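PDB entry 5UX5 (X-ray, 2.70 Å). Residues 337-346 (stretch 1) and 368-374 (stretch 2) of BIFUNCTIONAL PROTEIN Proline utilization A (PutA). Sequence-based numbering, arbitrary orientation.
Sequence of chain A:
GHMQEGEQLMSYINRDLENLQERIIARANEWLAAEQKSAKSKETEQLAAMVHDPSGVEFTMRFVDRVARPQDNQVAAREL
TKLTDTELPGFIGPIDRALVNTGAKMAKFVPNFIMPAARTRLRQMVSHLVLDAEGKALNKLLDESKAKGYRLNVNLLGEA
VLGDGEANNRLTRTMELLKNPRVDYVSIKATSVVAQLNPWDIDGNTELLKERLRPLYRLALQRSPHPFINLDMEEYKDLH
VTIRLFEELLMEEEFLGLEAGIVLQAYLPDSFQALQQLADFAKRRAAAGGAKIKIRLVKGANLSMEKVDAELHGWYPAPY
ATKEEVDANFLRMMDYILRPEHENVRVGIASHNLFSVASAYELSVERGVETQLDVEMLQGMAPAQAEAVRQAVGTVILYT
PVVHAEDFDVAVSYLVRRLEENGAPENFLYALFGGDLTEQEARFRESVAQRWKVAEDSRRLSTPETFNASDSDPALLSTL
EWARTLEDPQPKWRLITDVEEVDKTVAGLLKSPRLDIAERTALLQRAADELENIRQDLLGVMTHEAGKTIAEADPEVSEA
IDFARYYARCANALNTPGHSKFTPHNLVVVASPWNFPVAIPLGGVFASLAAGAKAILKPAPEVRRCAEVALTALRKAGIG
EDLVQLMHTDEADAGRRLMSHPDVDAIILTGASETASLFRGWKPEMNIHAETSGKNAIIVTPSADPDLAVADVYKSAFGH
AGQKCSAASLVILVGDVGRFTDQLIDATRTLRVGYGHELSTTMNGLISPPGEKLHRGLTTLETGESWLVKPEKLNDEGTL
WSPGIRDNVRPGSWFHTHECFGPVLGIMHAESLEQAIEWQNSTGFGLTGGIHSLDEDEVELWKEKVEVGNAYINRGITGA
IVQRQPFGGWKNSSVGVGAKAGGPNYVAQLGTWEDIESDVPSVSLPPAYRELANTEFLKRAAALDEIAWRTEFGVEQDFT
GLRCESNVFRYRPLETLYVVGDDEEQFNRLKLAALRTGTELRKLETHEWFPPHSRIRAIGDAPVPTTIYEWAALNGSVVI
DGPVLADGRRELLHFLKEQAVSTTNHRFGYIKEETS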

# COMPACT_ATOMS: atom_id res chain seq x y z
N ILE A 337 -29.60 23.84 6.83
CA ILE A 337 -30.01 23.84 5.43
C ILE A 337 -31.52 23.98 5.31
O ILE A 337 -32.03 24.49 4.31
CB ILE A 337 -29.48 22.56 4.73
CG1 ILE A 337 -29.33 22.76 3.23
CG2 ILE A 337 -30.35 21.37 5.02
CD1 ILE A 337 -28.35 23.83 2.90
N LEU A 338 -32.26 23.53 6.34
CA LEU A 338 -33.73 23.61 6.35
C LEU A 338 -34.21 24.98 6.86
O LEU A 338 -34.84 25.11 7.91
CB LEU A 338 -34.32 22.48 7.17
CG LEU A 338 -34.48 21.18 6.43
CD1 LEU A 338 -35.14 20.19 7.35
CD2 LEU A 338 -35.29 21.39 5.16
N ARG A 339 -33.96 26.00 6.03
CA ARG A 339 -34.33 27.38 6.27
C ARG A 339 -34.88 27.96 4.98
O ARG A 339 -34.61 27.45 3.89
CB ARG A 339 -33.13 28.24 6.68
CG ARG A 339 -32.34 27.62 7.69
CD ARG A 339 -31.34 28.56 8.29
NE ARG A 339 -30.82 27.82 9.42
CZ ARG A 339 -30.31 28.36 10.50
NH1 ARG A 339 -30.22 29.68 10.61
NH2 ARG A 339 -29.88 27.56 11.46
N PRO A 340 -35.61 29.07 5.08
CA PRO A 340 -35.99 29.78 3.85
C PRO A 340 -34.80 30.39 3.14
O PRO A 340 -34.79 30.47 1.91
CB PRO A 340 -37.00 30.83 4.34
CG PRO A 340 -37.49 30.32 5.63
CD PRO A 340 -36.34 29.55 6.25
N GLU A 341 -33.76 30.77 3.89
CA GLU A 341 -32.55 31.29 3.26
C GLU A 341 -32.02 30.35 2.17
O GLU A 341 -31.45 30.81 1.17
CB GLU A 341 -31.47 31.53 4.33
CG GLU A 341 -30.14 31.99 3.75
CD GLU A 341 -29.08 32.29 4.79
OE1 GLU A 341 -27.97 32.70 4.38
OE2 GLU A 341 -29.34 32.13 6.01
N HIS A 342 -32.20 29.04 2.35
CA HIS A 342 -31.69 28.05 1.42
C HIS A 342 -32.81 27.32 0.68
O HIS A 342 -32.76 26.11 0.50
CB HIS A 342 -30.77 27.05 2.14
CG HIS A 342 -29.64 27.69 2.89
ND1 HIS A 342 -28.70 28.49 2.27
CD2 HIS A 342 -29.30 27.64 4.20
CE1 HIS A 342 -27.83 28.91 3.18
NE2 HIS A 342 -28.17 28.41 4.35
N GLU A 343 -33.81 28.06 0.21
CA GLU A 343 -34.89 27.47 -0.58
C GLU A 343 -34.37 26.72 -1.81
O GLU A 343 -35.05 25.81 -2.30
CB GLU A 343 -35.89 28.55 -1.02
N ASN A 344 -33.18 27.04 -2.30
CA ASN A 344 -32.69 26.41 -3.51
C ASN A 344 -32.01 25.07 -3.28
O ASN A 344 -31.68 24.38 -4.25
CB ASN A 344 -31.75 27.36 -4.24
CG ASN A 344 -32.50 28.52 -4.84
OD1 ASN A 344 -33.49 28.30 -5.54
ND2 ASN A 344 -32.07 29.75 -4.58
N VAL A 345 -31.86 24.66 -2.02
CA VAL A 345 -31.27 23.37 -1.67
C VAL A 345 -32.38 22.54 -1.04
O VAL A 345 -32.72 22.72 0.13
CB VAL A 345 -30.08 23.53 -0.71
CG1 VAL A 345 -29.28 22.23 -0.66
CG2 VAL A 345 -29.19 24.68 -1.14
N ARG A 346 -32.97 21.64 -1.83
CA ARG A 346 -33.83 20.62 -1.25
C ARG A 346 -32.97 19.59 -0.53
O ARG A 346 -31.75 19.50 -0.75
CB ARG A 346 -34.66 19.93 -2.32
CG ARG A 346 -35.41 20.90 -3.26
CD ARG A 346 -36.56 20.22 -3.98
NE ARG A 346 -37.51 19.70 -3.01
CZ ARG A 346 -37.65 18.40 -2.74
NH1 ARG A 346 -36.91 17.50 -3.38
NH2 ARG A 346 -38.54 18.01 -1.83
N GLY A 368 -41.66 26.34 8.03
CA GLY A 368 -42.39 26.46 6.79
C GLY A 368 -41.63 26.07 5.54
O GLY A 368 -41.86 26.65 4.47
N VAL A 369 -40.72 25.09 5.64
CA VAL A 369 -39.93 24.65 4.49
C VAL A 369 -40.25 23.19 4.13
O VAL A 369 -39.40 22.48 3.60
CB VAL A 369 -38.42 24.87 4.75
CG1 VAL A 369 -38.16 26.34 5.02
CG2 VAL A 369 -37.89 23.99 5.92
N GLU A 370 -41.50 22.77 4.37
CA GLU A 370 -41.92 21.38 4.10
C GLU A 370 -41.66 20.95 2.66
O GLU A 370 -41.47 19.76 2.40
CB GLU A 370 -43.41 21.19 4.42
CG GLU A 370 -43.81 21.38 5.87
CD GLU A 370 -44.35 22.77 6.19
OE1 GLU A 370 -45.14 22.87 7.15
OE2 GLU A 370 -44.03 23.74 5.46
N THR A 371 -41.68 21.88 1.72
CA THR A 371 -41.43 21.54 0.33
C THR A 371 -39.95 21.39 -0.01
O THR A 371 -39.59 21.24 -1.18
CB THR A 371 -42.08 22.59 -0.58
OG1 THR A 371 -41.52 23.88 -0.29
CG2 THR A 371 -43.59 22.58 -0.37
N GLN A 372 -39.07 21.44 0.98
CA GLN A 372 -37.68 21.10 0.76
C GLN A 372 -37.30 19.79 1.41
O GLN A 372 -36.13 19.40 1.33
CB GLN A 372 -36.76 22.21 1.28
CG GLN A 372 -36.40 23.25 0.25
CD GLN A 372 -37.52 24.24 0.04
OE1 GLN A 372 -38.00 24.85 0.99
NE2 GLN A 372 -37.97 24.37 -1.21
N LEU A 373 -38.23 19.08 2.04
CA LEU A 373 -37.90 17.90 2.82
C LEU A 373 -38.50 16.67 2.16
O LEU A 373 -39.72 16.49 2.16
CB LEU A 373 -38.41 18.04 4.25
CG LEU A 373 -38.12 16.88 5.21
CD1 LEU A 373 -36.63 16.75 5.45
CD2 LEU A 373 -38.86 17.09 6.50
N ASP A 374 -37.63 15.81 1.66
CA ASP A 374 -37.94 14.44 1.33
C ASP A 374 -37.23 13.58 2.36
O ASP A 374 -36.21 14.00 2.91
CB ASP A 374 -37.47 14.08 -0.09
CG ASP A 374 -38.07 14.99 -1.16
OD1 ASP A 374 -39.19 15.49 -0.98
OD2 ASP A 374 -37.41 15.20 -2.21

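Every hydrogen bond that crosses between these two stretches is donated by one side chain, that of Arg 346. Its guanidinium grips Asp 374 with two nitrogens: NH1 of Arg 346 lies 2.6 Å from OD2 of Asp 374, and NH2 of Arg 346 lies 2.7 Å from OD1 of the same carboxylate. The result is a bidentate salt bridge, in which charge attraction and hydrogen bonding coincide. NE of Arg 346 donates to the carbonyl O of Thr 371 at 3.2 Å with a nearly straight N-H...O angle of 163°; NH2 of Arg 346 adds a weak bond to O of Thr 371 at 3.5 Å.

Arginine suits this place because its long side chain presents several N-H donors in one plane, enough to serve both the Asp 374 carboxylate and O of Thr 371. The CA-to-CB bond of Arg 346 points sideways, but a chi3 near +60° helps bend the chain so that its end comes nearer the other stretch. Thr 371 O and Asp 374 OD2 lie at the guanidinium edge, where the N-H groups point, while Gln 372 O sits over one face. Asp 374 suits its place because its CB points toward stretch 1 and its short side chain holds a charged carboxylate at the right reach; burial makes a charged partner especially valuable. Thr 371 offers only its backbone O to these bonds.

The backbones draw closest at Arg 346 and Gln 372, whose CA atoms are 4.4 Å apart. Gln 372 is buried, and its aliphatic portion packs against the strand: its CG lies 3.7 Å from O of Val 345 and 4.3 Å from CG of Arg 346. Its amide NE2 comes within 3.4 Å of O of Glu 343, but the angle is too poor for a hydrogen bond.

The other end of the contact is apolar. Val 369 points toward stretch 1 and uses both of its methyls: CG2 meets CD2 of Leu 338 at 3.8 Å, and CG1 lies 3.9 Å from CD of Pro 340. A compact, branched residue thus fills the space between the two. Leu 338, just beyond a helix, extends its fork from a sideways CB, so that its CD1 also reaches CD1 of Leu 373 at 4.2 Å. Leucine and valine suit this buried patch because they pack without leaving polar groups unpaired. In all, 528 Å² is buried, divided between an apolar cluster and a polar clasp, with Gln 372 touching both Leu 338 and Arg 346.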